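Local coordinates for protein ADP-ribosylating toxin CARDS (Mycoplasma pneumoniae, PDB 4TLV) that transfers ADP-ribose from NAD+ to multiple target proteins and causes vacuolization of mammalian cells, acting as the main virulence factor of the bacterium, at residues Ser221-Ser225 with Gln430-Ala436; Asp293-Val299 with Lys349-Ser353; Trp317-Ile323 with Gln362-Met366; Val354-Asn358 with Thr439-Asp443; Thr374-Val378 with Glu417-Val422. One frame throughout, in Å; residues are numbered along the deposited sequence.

In the fold
The five contacts illustrate how the domains of a multidomain toxin are built and joined. Contacts 2, 3 and 5 lie within D2, a beta-trefoil, and reach the same antiparallel sheet; contact 1 joins D2 to the N-terminal part of the toxin, and contact 4 runs from D2 to the start of D3. Along the chain, 293-299, 317-323, 349-353 and 362-366 alternate between contacts 2 and 3, while contact 5 falls between the two segments of contact 4. Contact 3 touches all the others, its centre lying about 11 to 16 Å from theirs, whereas contacts 4 and 5 are about 26 Å apart, centre to centre. D2 thus contributes to every contact and touches both the N-terminal part and D3.

Contact 1 of 5, residues Ser221-Ser225 with Gln430-Ala436; sequences SEGTS and QFVTMRA
One hydrogen bond and one close polar approach, both on E222, define this interdomain contact. The backbone N of A436 donates to E222 O at 3.0 Å, nearly linear at 168°, and the E222 carboxylate reaches T433, with OE1 2.6 Å from OG1. The T433 hydroxyl also lies 2.7 Å from Q430 O, so its one proton has two acceptors within reach. Water 1 lies 2.8 Å from E222 OE2 and accepts from R435 NE (2.7 Å), while R435 NH2 bonds to E273 O.

Residues S221 to T224 form a type I' turn closed by T224 N to S221 O at 3.0 Å, with E222 (54/36) and G223 (83/0) at its corners. Segment 430-436 comes out of a 3-10 segment at Q430-F431 and is extended from T433 onward. CA atoms pair E222 with R435 at 4.9 Å and T224 with A436 at 4.6 Å. E222, m at chi1 and t at chi2, packs its CB 3.7 Å from R435 CB; G223 O lies 3.6 Å from A436 CB.

A buried carboxylate that meets a hydroxyl directly and an arginine through a water implies a polar, directional junction between the region assigned to the NAD+-binding pocket and D2.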
# COMPACT_ATOMS: atom_id res chain seq x y z
N SER A 221 -4.42 13.09 10.20
CA SER A 221 -5.08 14.02 9.27
C SER A 221 -5.68 13.32 8.05
O SER A 221 -5.23 12.25 7.65
CB SER A 221 -4.17 15.16 8.82
OG SER A 221 -3.55 15.79 9.92
N GLU A 222 -6.71 13.96 7.50
CA GLU A 222 -7.39 13.47 6.32
C GLU A 222 -7.87 12.03 6.46
O GLU A 222 -7.87 11.26 5.50
CB GLU A 222 -6.52 13.64 5.08
CG GLU A 222 -6.41 15.10 4.70
CD GLU A 222 -5.52 15.32 3.50
OE1 GLU A 222 -4.34 14.91 3.56
OE2 GLU A 222 -6.02 15.88 2.52
N GLY A 223 -8.30 11.69 7.67
CA GLY A 223 -8.91 10.39 7.91
C GLY A 223 -7.91 9.28 8.15
O GLY A 223 -8.29 8.12 8.38
N THR A 224 -6.63 9.61 8.11
CA THR A 224 -5.56 8.61 8.13
C THR A 224 -5.25 8.15 9.55
O THR A 224 -5.12 8.97 10.45
CB THR A 224 -4.28 9.18 7.46
OG1 THR A 224 -4.62 9.60 6.14
CG2 THR A 224 -3.17 8.15 7.39
N SER A 225 -5.15 6.83 9.74
CA SER A 225 -4.76 6.24 11.02
C SER A 225 -3.28 5.89 11.00
O SER A 225 -2.78 5.42 9.98
CB SER A 225 -5.54 4.94 11.25
OG SER A 225 -6.93 5.12 11.08
N GLN A 430 -4.68 20.86 0.04
CA GLN A 430 -4.69 19.48 0.54
C GLN A 430 -4.41 18.46 -0.56
O GLN A 430 -4.04 17.33 -0.27
CB GLN A 430 -5.98 19.14 1.30
CG GLN A 430 -7.20 18.97 0.42
CD GLN A 430 -8.41 18.64 1.26
OE1 GLN A 430 -8.97 17.45 1.05
NE2 GLN A 430 -8.83 19.44 2.11
N PHE A 431 -4.55 18.85 -1.82
CA PHE A 431 -4.22 17.90 -2.88
C PHE A 431 -2.81 17.34 -2.74
O PHE A 431 -2.58 16.14 -2.95
CB PHE A 431 -4.40 18.47 -4.29
CG PHE A 431 -4.11 17.45 -5.35
CD1 PHE A 431 -4.96 16.38 -5.54
CD2 PHE A 431 -2.94 17.50 -6.09
CE1 PHE A 431 -4.68 15.40 -6.49
CE2 PHE A 431 -2.67 16.54 -7.04
CZ PHE A 431 -3.54 15.49 -7.23
N VAL A 432 -1.86 18.18 -2.35
CA VAL A 432 -0.47 17.75 -2.29
C VAL A 432 -0.09 17.11 -0.95
O VAL A 432 1.07 17.16 -0.52
CB VAL A 432 0.50 18.89 -2.68
CG1 VAL A 432 0.21 19.34 -4.13
CG2 VAL A 432 0.38 20.06 -1.71
N THR A 433 -1.08 16.49 -0.31
CA THR A 433 -0.89 15.70 0.89
C THR A 433 -1.59 14.35 0.69
O THR A 433 -2.46 14.24 -0.15
CB THR A 433 -1.49 16.39 2.13
OG1 THR A 433 -2.90 16.46 1.99
CG2 THR A 433 -0.92 17.82 2.27
N MET A 434 -1.22 13.34 1.46
CA MET A 434 -1.75 12.00 1.24
C MET A 434 -2.90 11.69 2.18
O MET A 434 -2.71 11.55 3.39
CB MET A 434 -0.61 10.97 1.37
CG MET A 434 0.37 10.99 0.22
SD MET A 434 1.84 10.03 0.58
CE MET A 434 2.86 11.27 1.31
N ARG A 435 -4.11 11.57 1.63
CA ARG A 435 -5.31 11.36 2.42
C ARG A 435 -5.55 9.86 2.57
O ARG A 435 -4.94 9.05 1.86
CB ARG A 435 -6.53 11.99 1.74
CG ARG A 435 -6.99 11.27 0.46
CD ARG A 435 -8.46 11.67 0.05
NE ARG A 435 -8.56 13.12 -0.19
CZ ARG A 435 -9.66 13.75 -0.61
NH1 ARG A 435 -10.76 13.07 -0.86
NH2 ARG A 435 -9.63 15.07 -0.80
N ALA A 436 -6.42 9.49 3.51
CA ALA A 436 -6.76 8.08 3.70
C ALA A 436 -7.33 7.49 2.40
O ALA A 436 -8.00 8.17 1.63
CB ALA A 436 -7.75 7.92 4.87
O HOH W 1 -6.73 15.09 -0.02

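Contact 2 of 5, residues Asp293-Val299 with Lys349-Ser353; sequences DPQNNNV and KVHLS
Although both segments include strand residues, one direct hydrogen bond joins them, and water takes over where the backbones part. L352 N donates to N297 O at 2.7 Å and 170°. Further along, water 2 accepts from V299 N (3.0 Å) and bridges it to V350 O (2.8 Å) and H351 ND1 (2.8 Å); water 3 bridges V299 O (2.7 Å) and V350 O (2.9 Å).

Segment 293-299 carries the turn between strands 287-293 and 298-303. D293 N donates to N298 O at 2.9 Å and N296 N to D293 O at 3.3 Å. Two Asx turns shape it: D293 OD1 accepts from Q295 N at 2.7 Å, and N296 OD1 from N298 N at 3.0 Å. N297 takes a left-handed conformation (60/13), and its OD1 bonds to N488. This is a beta-hairpin of the D2 beta-trefoil, laid against the extended strand 349-353, with CA atoms 4.6 Å apart for N297 and L352 and 5.1 Å for V299 and H351.

H351, chi1 t and chi2 65°, has N297 O over one ring face and N298 OD1 at the edge, 3.2 Å from CE1. On the apolar side V299 (t) sets CG2 3.6 Å from L352 CD2 and CG1 4.1 Å from V350 CG1. L352, in the mt rotamer, extends CD1 to 4.3 Å from P294 CA.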
# COMPACT_ATOMS: atom_id res chain seq x y z
N ASP A 293 -10.93 10.31 -18.25
CA ASP A 293 -12.20 9.78 -18.74
C ASP A 293 -12.26 8.27 -18.53
O ASP A 293 -11.52 7.54 -19.17
CB ASP A 293 -12.36 10.09 -20.24
CG ASP A 293 -13.75 9.70 -20.78
OD1 ASP A 293 -14.43 8.84 -20.18
OD2 ASP A 293 -14.18 10.27 -21.81
N PRO A 294 -13.14 7.80 -17.63
CA PRO A 294 -13.17 6.36 -17.35
C PRO A 294 -13.71 5.53 -18.51
O PRO A 294 -13.59 4.31 -18.49
CB PRO A 294 -14.15 6.24 -16.18
CG PRO A 294 -14.36 7.62 -15.68
CD PRO A 294 -14.11 8.55 -16.83
N GLN A 295 -14.33 6.18 -19.50
CA GLN A 295 -14.85 5.47 -20.67
C GLN A 295 -13.71 4.87 -21.52
O GLN A 295 -13.86 3.81 -22.12
CB GLN A 295 -15.71 6.40 -21.52
CG GLN A 295 -16.55 5.69 -22.60
CD GLN A 295 -15.78 5.45 -23.89
OE1 GLN A 295 -14.85 6.35 -24.21
NE2 GLN A 295 -16.02 4.46 -24.59
N ASN A 296 -12.58 5.57 -21.57
CA ASN A 296 -11.43 5.09 -22.34
C ASN A 296 -10.13 5.12 -21.54
O ASN A 296 -9.05 4.92 -22.09
CB ASN A 296 -11.27 5.90 -23.62
CG ASN A 296 -11.22 7.39 -23.35
OD1 ASN A 296 -10.87 7.83 -22.26
ND2 ASN A 296 -11.59 8.19 -24.36
N ASN A 297 -10.25 5.38 -20.24
CA ASN A 297 -9.07 5.45 -19.36
C ASN A 297 -8.04 6.51 -19.75
O ASN A 297 -6.93 6.50 -19.24
CB ASN A 297 -8.40 4.07 -19.22
CG ASN A 297 -9.16 3.15 -18.26
OD1 ASN A 297 -10.02 3.61 -17.51
ND2 ASN A 297 -8.87 1.87 -18.31
N ASN A 298 -8.39 7.42 -20.64
CA ASN A 298 -7.44 8.48 -21.01
C ASN A 298 -7.25 9.51 -19.89
O ASN A 298 -8.20 9.84 -19.17
CB ASN A 298 -7.89 9.20 -22.28
CG ASN A 298 -7.69 8.35 -23.53
OD1 ASN A 298 -6.94 7.38 -23.52
ND2 ASN A 298 -8.35 8.73 -24.62
N VAL A 299 -6.03 10.01 -19.76
CA VAL A 299 -5.71 11.10 -18.86
C VAL A 299 -5.15 12.18 -19.76
O VAL A 299 -4.35 11.89 -20.65
CB VAL A 299 -4.63 10.70 -17.86
CG1 VAL A 299 -4.24 11.91 -16.95
CG2 VAL A 299 -5.11 9.51 -17.02
N LYS A 349 3.94 7.31 -20.51
CA LYS A 349 2.69 8.00 -20.78
C LYS A 349 1.67 7.69 -19.68
O LYS A 349 1.51 6.54 -19.27
CB LYS A 349 2.13 7.58 -22.13
CG LYS A 349 0.66 7.87 -22.31
CD LYS A 349 0.44 9.17 -23.05
CE LYS A 349 -0.32 8.94 -24.34
NZ LYS A 349 -1.76 8.59 -24.12
N VAL A 350 0.98 8.72 -19.20
CA VAL A 350 0.02 8.52 -18.12
C VAL A 350 -1.37 8.13 -18.66
O VAL A 350 -1.85 8.72 -19.63
CB VAL A 350 -0.08 9.76 -17.24
CG1 VAL A 350 -0.99 9.50 -16.05
CG2 VAL A 350 1.32 10.17 -16.78
N HIS A 351 -2.01 7.16 -18.01
CA HIS A 351 -3.28 6.60 -18.45
C HIS A 351 -3.93 6.03 -17.19
O HIS A 351 -3.24 5.76 -16.22
CB HIS A 351 -2.98 5.46 -19.44
CG HIS A 351 -4.13 5.08 -20.32
ND1 HIS A 351 -4.78 5.76 -21.29
CD2 HIS A 351 -4.71 3.83 -20.28
CE1 HIS A 351 -5.76 4.93 -21.79
NE2 HIS A 351 -5.68 3.77 -21.17
N LEU A 352 -5.24 5.83 -17.20
CA LEU A 352 -5.89 5.28 -16.01
C LEU A 352 -5.76 3.77 -15.96
O LEU A 352 -5.68 3.11 -17.01
CB LEU A 352 -7.37 5.66 -15.96
CG LEU A 352 -7.73 7.15 -15.82
CD1 LEU A 352 -9.26 7.29 -15.76
CD2 LEU A 352 -7.09 7.73 -14.57
N SER A 353 -5.70 3.21 -14.76
CA SER A 353 -5.96 1.79 -14.57
C SER A 353 -6.58 1.54 -13.19
O SER A 353 -6.67 2.45 -12.37
CB SER A 353 -4.70 0.93 -14.78
OG SER A 353 -3.78 1.15 -13.75
O HOH W 2 -4.06 8.51 -21.40
O HOH W 3 -1.79 11.12 -21.23

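Contact 3 of 5, residues Trp317-Ile323 with Gln362-Met366; sequences WDVYQRI and QKWKM
W317 and W364, one from each segment, both receive aliphatic groups on a ring face. W317 (chi1 t, chi2 36°) is covered by M366, whose CG lies 3.9 Å from the centroid of the W317 six-membered ring, only 4° off the normal, as a CH-pi contact. M366 SD stands 4.3 Å from the same centroid, a Met-aromatic contact. The chi angles m, t, t lay M366 along the indole. W364 (m, chi2 94°) takes I323 CD1 3.7 Å from its five-membered-ring centroid; I323, an mt rotamer, also sets CD1 3.8 Å from M366 CE.

Residues D318 to Q321 form a type I turn, closed by Q321 N to D318 O at 2.8 Å, between strands 315-317 and 323-325 of the D2 beta-trefoil. The turn docks on the start of strand 364-368, with Q321 and K363 CA atoms 4.7 Å apart. W364 N donates to Q321 O at 2.9 Å. Q321 NE2, which also bonds E381, donates to W364 O at 3.2 Å; a weak bond from W317 NE1 reaches this same oxygen, also at 3.2 Å.

K363 is extended through chi2 and chi3 (both t), so NZ reaches Y320 O at 2.9 Å as well as V357 O. D318 (p) uses OD2 for a salt bridge to R322 NE at 2.8 Å, while its OD1 accepts from R322 N at 2.9 Å.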
# COMPACT_ATOMS: atom_id res chain seq x y z
N TRP A 317 -4.75 12.42 -3.82
CA TRP A 317 -3.52 11.67 -3.68
C TRP A 317 -3.66 10.94 -2.34
O TRP A 317 -3.88 11.59 -1.31
CB TRP A 317 -2.35 12.65 -3.66
CG TRP A 317 -0.96 12.04 -3.62
CD1 TRP A 317 -0.54 10.90 -4.24
CD2 TRP A 317 0.17 12.58 -2.94
NE1 TRP A 317 0.80 10.68 -3.96
CE2 TRP A 317 1.26 11.71 -3.18
CE3 TRP A 317 0.38 13.72 -2.16
CZ2 TRP A 317 2.52 11.93 -2.63
CZ3 TRP A 317 1.64 13.95 -1.63
CH2 TRP A 317 2.70 13.05 -1.87
N ASP A 318 -3.55 9.62 -2.35
CA ASP A 318 -3.78 8.83 -1.13
C ASP A 318 -2.49 8.29 -0.48
O ASP A 318 -1.39 8.51 -0.98
CB ASP A 318 -4.80 7.69 -1.37
CG ASP A 318 -4.24 6.53 -2.21
OD1 ASP A 318 -3.01 6.36 -2.31
OD2 ASP A 318 -5.05 5.76 -2.75
N VAL A 319 -2.63 7.59 0.64
CA VAL A 319 -1.47 7.17 1.43
C VAL A 319 -0.70 6.01 0.80
O VAL A 319 0.40 5.69 1.25
CB VAL A 319 -1.88 6.75 2.85
CG1 VAL A 319 -2.13 8.00 3.72
CG2 VAL A 319 -3.11 5.84 2.79
N TYR A 320 -1.27 5.41 -0.25
CA TYR A 320 -0.53 4.43 -1.06
C TYR A 320 0.23 5.16 -2.17
O TYR A 320 0.85 4.53 -3.02
CB TYR A 320 -1.48 3.40 -1.68
CG TYR A 320 -2.16 2.54 -0.64
CD1 TYR A 320 -1.47 1.53 0.00
CD2 TYR A 320 -3.47 2.76 -0.29
CE1 TYR A 320 -2.09 0.75 0.99
CE2 TYR A 320 -4.09 1.99 0.68
CZ TYR A 320 -3.38 0.99 1.32
OH TYR A 320 -4.00 0.22 2.28
N GLN A 321 0.18 6.49 -2.13
CA GLN A 321 0.81 7.35 -3.14
C GLN A 321 0.08 7.43 -4.48
O GLN A 321 0.66 7.91 -5.46
CB GLN A 321 2.29 6.97 -3.36
CG GLN A 321 3.18 7.13 -2.14
CD GLN A 321 4.66 6.87 -2.44
OE1 GLN A 321 5.18 5.78 -1.91
NE2 GLN A 321 5.32 7.64 -3.16
N ARG A 322 -1.17 6.98 -4.53
CA ARG A 322 -1.90 6.94 -5.79
C ARG A 322 -2.64 8.24 -6.01
O ARG A 322 -3.13 8.86 -5.07
CB ARG A 322 -2.90 5.79 -5.81
CG ARG A 322 -2.27 4.42 -5.49
CD ARG A 322 -3.36 3.33 -5.44
NE ARG A 322 -4.29 3.53 -4.33
CZ ARG A 322 -5.16 2.61 -3.92
NH1 ARG A 322 -5.21 1.43 -4.53
NH2 ARG A 322 -6.01 2.87 -2.92
N ILE A 323 -2.71 8.67 -7.26
CA ILE A 323 -3.58 9.79 -7.60
C ILE A 323 -4.85 9.20 -8.22
O ILE A 323 -4.80 8.66 -9.33
CB ILE A 323 -2.89 10.74 -8.61
CG1 ILE A 323 -1.59 11.27 -8.01
CG2 ILE A 323 -3.83 11.88 -8.99
CD1 ILE A 323 -0.64 11.89 -9.05
N GLN A 362 1.61 3.07 -10.17
CA GLN A 362 0.58 4.02 -9.72
C GLN A 362 1.05 4.88 -8.54
O GLN A 362 0.25 5.62 -7.97
CB GLN A 362 -0.72 3.31 -9.33
CG GLN A 362 -1.37 2.46 -10.43
CD GLN A 362 -2.58 1.68 -9.93
OE1 GLN A 362 -3.00 1.82 -8.78
NE2 GLN A 362 -3.15 0.85 -10.79
N LYS A 363 2.32 4.79 -8.18
CA LYS A 363 2.81 5.56 -7.04
C LYS A 363 3.55 6.84 -7.47
O LYS A 363 4.38 6.81 -8.38
CB LYS A 363 3.67 4.69 -6.12
CG LYS A 363 2.89 3.48 -5.55
CD LYS A 363 3.71 2.80 -4.45
CE LYS A 363 3.02 1.54 -3.91
NZ LYS A 363 1.58 1.78 -3.48
N TRP A 364 3.23 7.94 -6.79
CA TRP A 364 3.71 9.28 -7.15
C TRP A 364 4.21 10.01 -5.92
O TRP A 364 3.71 9.78 -4.82
CB TRP A 364 2.56 10.10 -7.74
CG TRP A 364 1.94 9.45 -8.96
CD1 TRP A 364 0.85 8.62 -9.00
CD2 TRP A 364 2.41 9.57 -10.31
NE1 TRP A 364 0.61 8.22 -10.29
CE2 TRP A 364 1.54 8.80 -11.11
CE3 TRP A 364 3.46 10.27 -10.92
CZ2 TRP A 364 1.71 8.69 -12.51
CZ3 TRP A 364 3.61 10.18 -12.31
CH2 TRP A 364 2.74 9.40 -13.09
N LYS A 365 5.21 10.87 -6.10
CA LYS A 365 5.70 11.72 -5.02
C LYS A 365 5.42 13.15 -5.44
O LYS A 365 5.45 13.45 -6.63
CB LYS A 365 7.22 11.58 -4.85
CG LYS A 365 7.71 10.31 -4.16
CD LYS A 365 9.24 10.19 -4.35
CE LYS A 365 9.59 10.27 -5.84
NZ LYS A 365 11.03 10.08 -6.16
N MET A 366 5.16 14.02 -4.47
CA MET A 366 4.95 15.44 -4.77
C MET A 366 5.86 16.28 -3.88
O MET A 366 5.70 16.30 -2.67
CB MET A 366 3.50 15.83 -4.55
CG MET A 366 2.55 14.98 -5.40
SD MET A 366 0.94 15.73 -5.48
CE MET A 366 0.02 14.41 -6.28
O HOH W 4 -1.98 6.69 -9.15

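Contact 4 of 5, residues Val354-Asn358 with Thr439-Asp443; sequences VSAVN and TFFVD
N358 sets its carboxamide against the D443 backbone, accepting at OD1 from D443 N (2.9 Å) and donating from ND2 to D443 O (2.9 Å). Its chi1 of 57° (p) and chi2 of -34° present both amide atoms to one residue. V357 N donates to F441 O at 2.8 Å, and A356 CA lies 3.2 Å from that oxygen in a CA-H...O contact.

The segments run 73° apart end to end, closest at A356 and F441 with CA atoms 5.0 Å apart. Segment 354-358 runs from the last residue of strand 348-354 into the following loop; 441-443 is the first strand of D3. V357 (m) packs CG2 3.7 Å from V442 CG2, and V354 CG1 lies 4.1 Å from F441 CD2. Water 5 donates to S355 O (2.9 Å), accepts from F441 N (2.8 Å) and sits 2.8 Å from T439 OG1.

N358 thus satisfies both N and O of D443, and directional bonds rather than strand pairing join the two beta-trefoil domains here.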
# COMPACT_ATOMS: atom_id res chain seq x y z
N VAL A 354 -7.05 0.32 -12.97
CA VAL A 354 -7.71 -0.02 -11.71
C VAL A 354 -6.77 0.25 -10.52
O VAL A 354 -5.64 -0.24 -10.49
CB VAL A 354 -8.17 -1.49 -11.72
CG1 VAL A 354 -8.69 -1.94 -10.33
CG2 VAL A 354 -9.27 -1.67 -12.75
N SER A 355 -7.24 1.02 -9.55
CA SER A 355 -6.42 1.37 -8.37
C SER A 355 -5.98 0.11 -7.64
O SER A 355 -6.80 -0.72 -7.29
CB SER A 355 -7.22 2.26 -7.40
OG SER A 355 -7.78 3.38 -8.06
N ALA A 356 -4.68 -0.01 -7.38
CA ALA A 356 -4.13 -1.22 -6.76
C ALA A 356 -3.08 -0.79 -5.76
O ALA A 356 -2.22 0.03 -6.09
CB ALA A 356 -3.48 -2.10 -7.81
N VAL A 357 -3.13 -1.35 -4.56
CA VAL A 357 -2.24 -0.88 -3.50
C VAL A 357 -0.80 -1.28 -3.71
O VAL A 357 0.10 -0.69 -3.11
CB VAL A 357 -2.71 -1.33 -2.11
CG1 VAL A 357 -4.08 -0.73 -1.79
CG2 VAL A 357 -2.74 -2.85 -2.01
N ASN A 358 -0.57 -2.29 -4.55
CA ASN A 358 0.77 -2.80 -4.77
C ASN A 358 1.37 -2.42 -6.12
O ASN A 358 2.43 -2.91 -6.46
CB ASN A 358 0.81 -4.33 -4.60
CG ASN A 358 -0.16 -5.06 -5.53
OD1 ASN A 358 -1.25 -4.55 -5.82
ND2 ASN A 358 0.22 -6.25 -5.98
N THR A 439 -10.25 2.63 -1.47
CA THR A 439 -10.32 1.23 -1.90
C THR A 439 -9.01 0.52 -1.64
O THR A 439 -7.94 1.15 -1.58
CB THR A 439 -10.70 1.07 -3.39
OG1 THR A 439 -9.65 1.58 -4.23
CG2 THR A 439 -12.06 1.77 -3.69
N PHE A 440 -9.09 -0.79 -1.49
CA PHE A 440 -7.95 -1.58 -1.04
C PHE A 440 -7.78 -2.84 -1.87
O PHE A 440 -7.78 -3.96 -1.35
CB PHE A 440 -8.15 -1.90 0.44
CG PHE A 440 -8.38 -0.69 1.28
CD1 PHE A 440 -9.66 -0.18 1.46
CD2 PHE A 440 -7.32 -0.03 1.87
CE1 PHE A 440 -9.89 0.95 2.23
CE2 PHE A 440 -7.54 1.11 2.64
CZ PHE A 440 -8.82 1.60 2.81
N PHE A 441 -7.64 -2.66 -3.18
CA PHE A 441 -7.48 -3.78 -4.11
C PHE A 441 -6.01 -4.13 -4.30
O PHE A 441 -5.19 -3.24 -4.52
CB PHE A 441 -8.06 -3.43 -5.49
CG PHE A 441 -9.47 -2.90 -5.46
CD1 PHE A 441 -10.37 -3.32 -4.49
CD2 PHE A 441 -9.89 -2.01 -6.43
CE1 PHE A 441 -11.68 -2.83 -4.48
CE2 PHE A 441 -11.20 -1.52 -6.44
CZ PHE A 441 -12.09 -1.94 -5.46
N VAL A 442 -5.69 -5.42 -4.21
CA VAL A 442 -4.34 -5.91 -4.53
C VAL A 442 -4.36 -6.58 -5.89
O VAL A 442 -5.25 -7.39 -6.17
CB VAL A 442 -3.82 -6.96 -3.51
CG1 VAL A 442 -2.39 -7.40 -3.87
CG2 VAL A 442 -3.88 -6.42 -2.10
N ASP A 443 -3.42 -6.22 -6.76
CA ASP A 443 -3.26 -6.92 -8.04
C ASP A 443 -2.58 -8.25 -7.76
O ASP A 443 -1.42 -8.28 -7.35
CB ASP A 443 -2.43 -6.07 -9.01
CG ASP A 443 -2.34 -6.67 -10.42
OD1 ASP A 443 -2.66 -7.85 -10.61
OD2 ASP A 443 -1.93 -5.94 -11.35
O HOH W 5 -7.53 -0.23 -4.56

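Contact 5 of 5, residues Thr374-Val378 with Glu417-Val422; sequences TQFRV and ELQIIV
Antiparallel strand pairing inside the D2 beta-trefoil makes this contact, between strands 375-380 and 415-421. The axes of the segments 375-378 and 417-421 approach to 4.5 Å, with N-to-C directions 130° apart, a strong twist. F376 and I420 form a hydrogen-bonded pair: F376 N to I420 O and I420 N to F376 O are both 2.9 Å. Q375 and I421 form the neighbouring non-hydrogen-bonded pair, and a single bond, V422 N to T374 O (2.9 Å), follows beyond the strands.

On the face of F376 and I420, the F376 ring (chi1 m, chi2 77°) brings CE1 3.8 Å from V422 CG2, and V378 CG2 meets I420 CD1 at 3.7 Å; F431 and M366 cover I420. Toward V378 the strands separate, and water 6 accepts from V378 N (3.0 Å) while donating to L418 O (2.8 Å) and E417 OE2 (2.7 Å). R377, t at chi1 and chi2, closes a two-pronged salt bridge: NE to E417 OE2 at 2.9 Å, NH2 to E417 OE1 at 3.1 Å.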
# COMPACT_ATOMS: atom_id res chain seq x y z
N THR A 374 4.61 26.34 -2.84
CA THR A 374 3.42 26.48 -3.68
C THR A 374 3.53 25.76 -5.01
O THR A 374 2.54 25.66 -5.72
CB THR A 374 3.14 27.94 -4.05
OG1 THR A 374 4.27 28.45 -4.77
CG2 THR A 374 2.86 28.77 -2.83
N GLN A 375 4.74 25.34 -5.37
CA GLN A 375 4.97 24.67 -6.65
C GLN A 375 5.55 23.27 -6.40
O GLN A 375 6.54 23.12 -5.69
CB GLN A 375 5.94 25.48 -7.51
CG GLN A 375 5.43 26.88 -7.81
CD GLN A 375 6.54 27.85 -8.19
OE1 GLN A 375 7.69 27.46 -8.36
NE2 GLN A 375 6.19 29.13 -8.30
N PHE A 376 4.92 22.26 -6.99
CA PHE A 376 5.26 20.89 -6.65
C PHE A 376 5.59 20.04 -7.87
O PHE A 376 4.81 19.96 -8.81
CB PHE A 376 4.08 20.26 -5.88
CG PHE A 376 3.85 20.87 -4.52
CD1 PHE A 376 3.22 22.10 -4.40
CD2 PHE A 376 4.25 20.21 -3.37
CE1 PHE A 376 3.01 22.67 -3.14
CE2 PHE A 376 4.05 20.78 -2.12
CZ PHE A 376 3.43 22.01 -2.01
N ARG A 377 6.76 19.41 -7.83
CA ARG A 377 7.15 18.45 -8.85
C ARG A 377 6.49 17.12 -8.53
O ARG A 377 6.45 16.69 -7.38
CB ARG A 377 8.67 18.31 -8.86
CG ARG A 377 9.20 17.08 -9.64
CD ARG A 377 10.74 17.15 -9.73
NE ARG A 377 11.16 18.27 -10.59
CZ ARG A 377 12.28 18.98 -10.42
NH1 ARG A 377 13.12 18.72 -9.42
NH2 ARG A 377 12.56 19.95 -11.27
N VAL A 378 5.95 16.48 -9.55
CA VAL A 378 5.26 15.21 -9.37
C VAL A 378 6.10 14.13 -10.04
O VAL A 378 6.31 14.19 -11.25
CB VAL A 378 3.86 15.27 -9.98
CG1 VAL A 378 3.14 13.91 -9.88
CG2 VAL A 378 3.04 16.36 -9.29
N GLU A 417 8.51 20.51 -18.39
CA GLU A 417 7.97 20.02 -17.14
C GLU A 417 6.76 20.82 -16.67
O GLU A 417 6.68 22.03 -16.85
CB GLU A 417 9.04 19.96 -16.04
CG GLU A 417 8.52 19.29 -14.75
CD GLU A 417 9.47 19.40 -13.56
OE1 GLU A 417 10.61 19.91 -13.72
OE2 GLU A 417 9.08 18.96 -12.45
N LEU A 418 5.81 20.10 -16.07
CA LEU A 418 4.62 20.67 -15.47
C LEU A 418 4.72 20.45 -13.97
O LEU A 418 5.07 19.36 -13.52
CB LEU A 418 3.39 19.93 -15.96
CG LEU A 418 3.08 20.00 -17.45
CD1 LEU A 418 2.17 18.86 -17.81
CD2 LEU A 418 2.44 21.34 -17.74
N GLN A 419 4.39 21.48 -13.21
CA GLN A 419 4.41 21.37 -11.76
C GLN A 419 3.05 21.82 -11.24
O GLN A 419 2.40 22.67 -11.83
CB GLN A 419 5.55 22.21 -11.16
CG GLN A 419 6.93 21.69 -11.57
CD GLN A 419 8.08 22.42 -10.89
OE1 GLN A 419 7.90 23.46 -10.28
NE2 GLN A 419 9.29 21.86 -11.01
N ILE A 420 2.62 21.20 -10.15
CA ILE A 420 1.34 21.58 -9.56
C ILE A 420 1.48 22.95 -8.93
O ILE A 420 2.43 23.21 -8.22
CB ILE A 420 0.88 20.56 -8.51
CG1 ILE A 420 0.69 19.20 -9.19
CG2 ILE A 420 -0.42 21.06 -7.84
CD1 ILE A 420 0.01 18.17 -8.35
N ILE A 421 0.51 23.82 -9.18
CA ILE A 421 0.52 25.13 -8.55
C ILE A 421 -0.63 25.21 -7.56
O ILE A 421 -1.77 24.87 -7.88
CB ILE A 421 0.45 26.26 -9.59
CG1 ILE A 421 -0.81 26.12 -10.43
CG2 ILE A 421 1.69 26.22 -10.47
CD1 ILE A 421 -1.08 27.30 -11.39
N VAL A 422 -0.32 25.67 -6.35
CA VAL A 422 -1.29 25.74 -5.28
C VAL A 422 -1.64 27.19 -4.98
O VAL A 422 -0.76 27.99 -4.66
CB VAL A 422 -0.76 25.08 -4.00
CG1 VAL A 422 -1.73 25.30 -2.84
CG2 VAL A 422 -0.52 23.58 -4.24
O HOH W 6 6.79 17.64 -12.22